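Long-range contact in ABC transporter substrate-binding protein (Rhizobium radiobacter, PDB 6TFX), which binds the opine mannopinic acid as the substrate-binding protein of an ABC importer, probably delivering it to the membrane transporter: residues Asp393-Glu405 with Val412-Glu426. Residues are numbered along the deposited sequence; the frame is centred on the assembly and turned at random.
Sequences DYYLTQFYHSASE and VVNFSHCNVADKQIE. With MG (magnesium ion), chain G.
D393 faces I425 through a water that joins D393 OD1 to I425 O, and D393 also pairs with R429 of helix 422-430. L396 and T397 meet the same I425: its CD1 lies 4.0 Å from L396 CB, while CG2, on its other branch, turns to T397 OG1. Q398 O accepts the N-H of V413, whose CG2 sits squarely over the F399 ring, 3.4 Å from its centroid, a CH-pi contact; Y395 covers the opposite face. F399 O receives the CA-H of N414 and a water that also bonds S416 N. Where the helix ends, H401, with CG anti to its backbone N (chi1 -172°), lays its ring flat over D422 OD1 and gives its NE2 proton to the anti side of E426 OE2, 2.8 Å away; ND1 accepts from A403 N. The two oxygens of D422 hold S402 twice: OD1 takes its N-H at 2.9 Å, and OD2 takes the OG hydroxyl at 2.6 Å on its syn lone pair. N414, at the centre of an inverse gamma turn, bonds through ND2 to both C418 O and, at 2.9 Å, H401 O, which it meets from the face opposite S404 N. S404 O accepts V412 N, and E405 OE2 holds ND1 of H417 at 2.7 Å, carboxylate and ring planes 86° apart; H417 NE2 reaches D377. Carboxylates at both nitrogens would probably leave H417 positively charged, whereas A403 N at ND1 and E426 at NE2 suit a neutral H401, and the N414 amide ties C418, a magnesium ligand with C453, to the loop after helix 392-400.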
loop_
_atom_site.group_PDB
_atom_site.type_symbol
_atom_site.label_atom_id
_atom_site.label_comp_id
_atom_site.label_asym_id
_atom_site.label_seq_id
_atom_site.Cartn_x
_atom_site.Cartn_y
_atom_site.Cartn_z
ATOM N N ASP A 393 0.629 -14.371 4.458
ATOM C CA ASP A 393 -0.830 -14.415 4.642
ATOM C C ASP A 393 -1.530 -13.152 4.145
ATOM O O ASP A 393 -2.639 -13.240 3.602
ATOM C CB ASP A 393 -1.202 -14.605 6.134
ATOM C CG ASP A 393 -2.715 -14.584 6.321
ATOM O OD1 ASP A 393 -3.409 -15.391 5.656
ATOM O OD2 ASP A 393 -3.209 -13.742 7.110
ATOM N N TYR A 394 -0.902 -11.977 4.325
ATOM C CA TYR A 394 -1.580 -10.735 3.929
ATOM C C TYR A 394 -1.702 -10.624 2.422
ATOM O O TYR A 394 -2.818 -10.507 1.911
ATOM C CB TYR A 394 -0.878 -9.507 4.548
ATOM C CG TYR A 394 -1.092 -9.504 6.051
ATOM C CD1 TYR A 394 -2.291 -9.062 6.596
ATOM C CD2 TYR A 394 -0.160 -10.084 6.909
ATOM C CE1 TYR A 394 -2.538 -9.130 7.965
ATOM C CE2 TYR A 394 -0.395 -10.160 8.289
ATOM C CZ TYR A 394 -1.600 -9.703 8.804
ATOM O OH TYR A 394 -1.887 -9.769 10.143
ATOM N N TYR A 395 -0.583 -10.679 1.705
ATOM C CA TYR A 395 -0.692 -10.555 0.238
ATOM C C TYR A 395 -1.517 -11.696 -0.325
ATOM O O TYR A 395 -2.366 -11.482 -1.189
ATOM C CB TYR A 395 0.704 -10.576 -0.396
ATOM C CG TYR A 395 0.840 -9.598 -1.543
ATOM C CD1 TYR A 395 1.174 -8.266 -1.313
ATOM C CD2 TYR A 395 0.661 -10.008 -2.865
ATOM C CE1 TYR A 395 1.346 -7.366 -2.368
ATOM C CE2 TYR A 395 0.827 -9.111 -3.929
ATOM C CZ TYR A 395 1.171 -7.790 -3.674
ATOM O OH TYR A 395 1.318 -6.893 -4.722
ATOM N N LEU A 396 -1.299 -12.935 0.175
ATOM C CA LEU A 396 -2.038 -14.066 -0.383
ATOM C C LEU A 396 -3.543 -13.947 -0.157
ATOM O O LEU A 396 -4.329 -14.204 -1.065
ATOM C CB LEU A 396 -1.531 -15.397 0.203
ATOM C CG LEU A 396 -0.137 -15.790 -0.234
ATOM C CD1 LEU A 396 0.343 -16.981 0.594
ATOM C CD2 LEU A 396 -0.081 -16.142 -1.761
ATOM N N THR A 397 -3.948 -13.626 1.074
ATOM C CA THR A 397 -5.380 -13.557 1.349
ATOM C C THR A 397 -6.021 -12.433 0.534
ATOM O O THR A 397 -7.091 -12.628 -0.045
ATOM C CB THR A 397 -5.632 -13.359 2.856
ATOM O OG1 THR A 397 -5.122 -14.508 3.559
ATOM C CG2 THR A 397 -7.111 -13.148 3.166
ATOM N N GLN A 398 -5.399 -11.251 0.534
ATOM C CA GLN A 398 -6.045 -10.095 -0.110
ATOM C C GLN A 398 -6.130 -10.173 -1.629
ATOM O O GLN A 398 -7.133 -9.744 -2.221
ATOM C CB GLN A 398 -5.312 -8.817 0.332
ATOM C CG GLN A 398 -5.448 -8.610 1.863
ATOM C CD GLN A 398 -4.799 -7.334 2.314
ATOM O OE1 GLN A 398 -4.754 -6.353 1.589
ATOM N NE2 GLN A 398 -4.320 -7.322 3.551
ATOM N N PHE A 399 -5.071 -10.682 -2.260
ATOM C CA PHE A 399 -5.038 -10.720 -3.725
ATOM C C PHE A 399 -5.504 -12.047 -4.326
ATOM O O PHE A 399 -5.890 -12.048 -5.515
ATOM C CB PHE A 399 -3.609 -10.470 -4.202
ATOM C CG PHE A 399 -3.190 -9.034 -4.109
ATOM C CD1 PHE A 399 -3.464 -8.145 -5.155
ATOM C CD2 PHE A 399 -2.565 -8.550 -2.962
ATOM C CE1 PHE A 399 -3.082 -6.798 -5.067
ATOM C CE2 PHE A 399 -2.221 -7.189 -2.852
ATOM C CZ PHE A 399 -2.451 -6.329 -3.921
ATOM N N TYR A 400 -5.418 -13.169 -3.585
ATOM C CA TYR A 400 -5.662 -14.459 -4.204
ATOM C C TYR A 400 -6.679 -15.394 -3.529
ATOM O O TYR A 400 -7.026 -16.395 -4.162
ATOM C CB TYR A 400 -4.323 -15.214 -4.381
ATOM C CG TYR A 400 -3.252 -14.371 -5.043
ATOM C CD1 TYR A 400 -3.435 -13.851 -6.328
ATOM C CD2 TYR A 400 -2.063 -14.065 -4.376
ATOM C CE1 TYR A 400 -2.463 -13.049 -6.927
ATOM C CE2 TYR A 400 -1.088 -13.264 -4.967
ATOM C CZ TYR A 400 -1.309 -12.725 -6.225
ATOM O OH TYR A 400 -0.351 -11.932 -6.812
ATOM N N HIS A 401 -7.140 -15.108 -2.292
ATOM C CA HIS A 401 -8.129 -16.009 -1.675
ATOM C C HIS A 401 -9.499 -15.689 -2.278
ATOM O O HIS A 401 -9.792 -14.513 -2.507
ATOM C CB HIS A 401 -8.154 -15.823 -0.162
ATOM C CG HIS A 401 -9.001 -16.841 0.534
ATOM N ND1 HIS A 401 -10.384 -16.741 0.556
ATOM C CD2 HIS A 401 -8.637 -17.989 1.151
ATOM C CE1 HIS A 401 -10.813 -17.801 1.233
ATOM N NE2 HIS A 401 -9.797 -18.576 1.615
ATOM N N SER A 402 -10.315 -16.711 -2.572
ATOM C CA SER A 402 -11.598 -16.432 -3.238
ATOM C C SER A 402 -12.531 -15.487 -2.453
ATOM O O SER A 402 -13.381 -14.825 -3.074
ATOM C CB SER A 402 -12.329 -17.723 -3.605
ATOM O OG SER A 402 -12.808 -18.304 -2.411
ATOM N N ALA A 403 -12.403 -15.407 -1.120
ATOM C CA ALA A 403 -13.285 -14.515 -0.341
ATOM C C ALA A 403 -13.020 -13.034 -0.739
ATOM O O ALA A 403 -13.879 -12.168 -0.579
ATOM C CB ALA A 403 -13.023 -14.695 1.152
ATOM N N SER A 404 -11.805 -12.766 -1.247
ATOM C CA SER A 404 -11.414 -11.412 -1.601
ATOM C C SER A 404 -11.809 -11.020 -3.031
ATOM O O SER A 404 -11.500 -9.918 -3.467
ATOM C CB SER A 404 -9.908 -11.272 -1.428
ATOM O OG SER A 404 -9.562 -11.502 -0.064
ATOM N N GLU A 405 -12.434 -11.942 -3.769
ATOM C CA GLU A 405 -12.824 -11.776 -5.176
ATOM C C GLU A 405 -13.674 -10.535 -5.374
ATOM O O GLU A 405 -14.584 -10.288 -4.584
ATOM C CB GLU A 405 -13.585 -13.056 -5.601
ATOM C CG GLU A 405 -14.440 -13.001 -6.842
ATOM C CD GLU A 405 -14.969 -14.375 -7.220
ATOM O OE1 GLU A 405 -14.983 -15.272 -6.348
ATOM O OE2 GLU A 405 -15.353 -14.561 -8.397
ATOM N N VAL A 412 -11.556 -7.724 -1.664
ATOM C CA VAL A 412 -10.402 -6.913 -1.329
ATOM C C VAL A 412 -9.755 -6.532 -2.668
ATOM O O VAL A 412 -10.257 -5.618 -3.350
ATOM C CB VAL A 412 -9.423 -7.526 -0.297
ATOM C CG1 VAL A 412 -8.495 -6.450 0.260
ATOM C CG2 VAL A 412 -10.174 -8.211 0.849
ATOM N N VAL A 413 -8.696 -7.275 -3.073
ATOM C CA VAL A 413 -8.007 -6.943 -4.328
ATOM C C VAL A 413 -7.731 -8.213 -5.167
ATOM O O VAL A 413 -6.743 -8.249 -5.913
ATOM C CB VAL A 413 -6.722 -6.109 -4.076
ATOM C CG1 VAL A 413 -7.067 -4.653 -3.756
ATOM C CG2 VAL A 413 -5.877 -6.703 -2.953
ATOM N N ASN A 414 -8.665 -9.199 -5.111
ATOM C CA ASN A 414 -8.493 -10.416 -5.902
ATOM C C ASN A 414 -9.138 -10.138 -7.255
ATOM O O ASN A 414 -10.289 -10.524 -7.519
ATOM C CB ASN A 414 -9.060 -11.649 -5.202
ATOM C CG ASN A 414 -8.925 -12.934 -5.999
ATOM O OD1 ASN A 414 -8.483 -12.937 -7.173
ATOM N ND2 ASN A 414 -9.322 -14.063 -5.370
ATOM N N PHE A 415 -8.375 -9.456 -8.095
ATOM C CA PHE A 415 -8.841 -9.085 -9.446
ATOM C C PHE A 415 -8.837 -10.253 -10.404
ATOM O O PHE A 415 -9.530 -10.199 -11.425
ATOM C CB PHE A 415 -7.938 -7.997 -10.025
ATOM C CG PHE A 415 -7.950 -6.745 -9.180
ATOM C CD1 PHE A 415 -9.094 -5.951 -9.097
ATOM C CD2 PHE A 415 -6.818 -6.357 -8.469
ATOM C CE1 PHE A 415 -9.108 -4.800 -8.303
ATOM C CE2 PHE A 415 -6.827 -5.189 -7.703
ATOM C CZ PHE A 415 -7.978 -4.440 -7.600
ATOM N N SER A 416 -8.023 -11.278 -10.124
ATOM C CA SER A 416 -7.937 -12.435 -11.020
ATOM C C SER A 416 -9.081 -13.406 -10.818
ATOM O O SER A 416 -9.282 -14.283 -11.660
ATOM C CB SER A 416 -6.608 -13.161 -10.812
ATOM O OG SER A 416 -6.559 -13.696 -9.500
ATOM N N HIS A 417 -9.823 -13.277 -9.691
ATOM C CA HIS A 417 -10.890 -14.216 -9.327
ATOM C C HIS A 417 -10.298 -15.611 -9.033
ATOM O O HIS A 417 -10.943 -16.643 -9.227
ATOM C CB HIS A 417 -12.030 -14.231 -10.366
ATOM C CG HIS A 417 -12.738 -12.910 -10.438
ATOM N ND1 HIS A 417 -14.014 -12.751 -9.933
ATOM C CD2 HIS A 417 -12.332 -11.729 -10.968
ATOM C CE1 HIS A 417 -14.326 -11.476 -10.128
ATOM N NE2 HIS A 417 -13.361 -10.825 -10.766
ATOM N N CYS A 418 -9.047 -15.609 -8.519
ATOM C CA CYS A 418 -8.300 -16.818 -8.157
ATOM C C CYS A 418 -9.071 -17.570 -7.048
ATOM O O CYS A 418 -9.619 -16.941 -6.135
ATOM C CB CYS A 418 -6.909 -16.405 -7.682
ATOM S SG CYS A 418 -5.872 -17.770 -7.075
ATOM N N ASN A 419 -9.093 -18.914 -7.118
ATOM C CA ASN A 419 -9.673 -19.729 -6.050
ATOM C C ASN A 419 -8.828 -20.996 -5.788
ATOM O O ASN A 419 -9.072 -21.700 -4.801
ATOM C CB ASN A 419 -11.141 -20.077 -6.328
ATOM C CG ASN A 419 -11.398 -20.951 -7.538
ATOM O OD1 ASN A 419 -10.508 -21.261 -8.342
ATOM N ND2 ASN A 419 -12.642 -21.360 -7.701
ATOM N N VAL A 420 -7.782 -21.206 -6.596
ATOM C CA VAL A 420 -6.959 -22.430 -6.609
ATOM C C VAL A 420 -6.197 -22.711 -5.308
ATOM O O VAL A 420 -5.873 -23.885 -5.034
ATOM C CB VAL A 420 -5.990 -22.464 -7.830
ATOM C CG1 VAL A 420 -4.836 -21.455 -7.709
ATOM C CG2 VAL A 420 -5.486 -23.886 -8.115
ATOM N N ALA A 421 -5.890 -21.656 -4.539
ATOM C CA ALA A 421 -5.047 -21.806 -3.358
ATOM C C ALA A 421 -5.777 -21.590 -2.038
ATOM O O ALA A 421 -5.123 -21.446 -0.997
ATOM C CB ALA A 421 -3.874 -20.837 -3.480
ATOM N N ASP A 422 -7.135 -21.580 -2.050
ATOM C CA ASP A 422 -7.871 -21.311 -0.810
ATOM C C ASP A 422 -7.502 -22.192 0.356
ATOM O O ASP A 422 -7.287 -21.685 1.452
ATOM C CB ASP A 422 -9.371 -21.434 -1.018
ATOM C CG ASP A 422 -10.028 -20.286 -1.735
ATOM O OD1 ASP A 422 -9.302 -19.350 -2.180
ATOM O OD2 ASP A 422 -11.259 -20.310 -1.850
ATOM N N LYS A 423 -7.454 -23.523 0.135
ATOM C CA LYS A 423 -7.161 -24.436 1.241
ATOM C C LYS A 423 -5.764 -24.228 1.808
ATOM O O LYS A 423 -5.594 -24.276 3.025
ATOM C CB LYS A 423 -7.340 -25.901 0.798
ATOM C CG LYS A 423 -8.766 -26.209 0.306
ATOM C CD LYS A 423 -9.857 -26.018 1.362
ATOM C CE LYS A 423 -11.217 -25.851 0.729
ATOM N NZ LYS A 423 -12.303 -25.866 1.745
ATOM N N GLN A 424 -4.767 -23.974 0.944
ATOM C CA GLN A 424 -3.388 -23.753 1.414
ATOM C C GLN A 424 -3.272 -22.444 2.190
ATOM O O GLN A 424 -2.594 -22.374 3.216
ATOM C CB GLN A 424 -2.414 -23.740 0.226
ATOM C CG GLN A 424 -2.246 -25.117 -0.431
ATOM C CD GLN A 424 -3.391 -25.551 -1.329
ATOM O OE1 GLN A 424 -4.235 -24.752 -1.737
ATOM N NE2 GLN A 424 -3.427 -26.834 -1.687
ATOM N N ILE A 425 -3.944 -21.394 1.692
ATOM C CA ILE A 425 -3.906 -20.082 2.349
ATOM C C ILE A 425 -4.546 -20.202 3.744
ATOM O O ILE A 425 -3.974 -19.735 4.731
ATOM C CB ILE A 425 -4.613 -19.030 1.453
ATOM C CG1 ILE A 425 -3.754 -18.768 0.189
ATOM C CG2 ILE A 425 -4.825 -17.725 2.242
ATOM C CD1 ILE A 425 -4.456 -17.934 -0.904
ATOM N N GLU A 426 -5.735 -20.822 3.815
ATOM C CA GLU A 426 -6.427 -20.972 5.098
ATOM C C GLU A 426 -5.622 -21.832 6.063
ATOM O O GLU A 426 -5.526 -21.482 7.245
ATOM C CB GLU A 426 -7.790 -21.611 4.859
ATOM C CG GLU A 426 -8.732 -20.678 4.140
ATOM C CD GLU A 426 -10.048 -21.336 3.765
ATOM O OE1 GLU A 426 -10.524 -22.204 4.537
ATOM O OE2 GLU A 426 -10.605 -20.982 2.700
HETATM MG MG MG G . -5.633 -18.391 -9.124
HETATM O O HOH W 1 -2.218 -17.627 4.887
HETATM O O HOH W 2 -5.661 -11.461 -8.172
HETATM O O HOH W 3 -7.056 -19.122 -3.996
#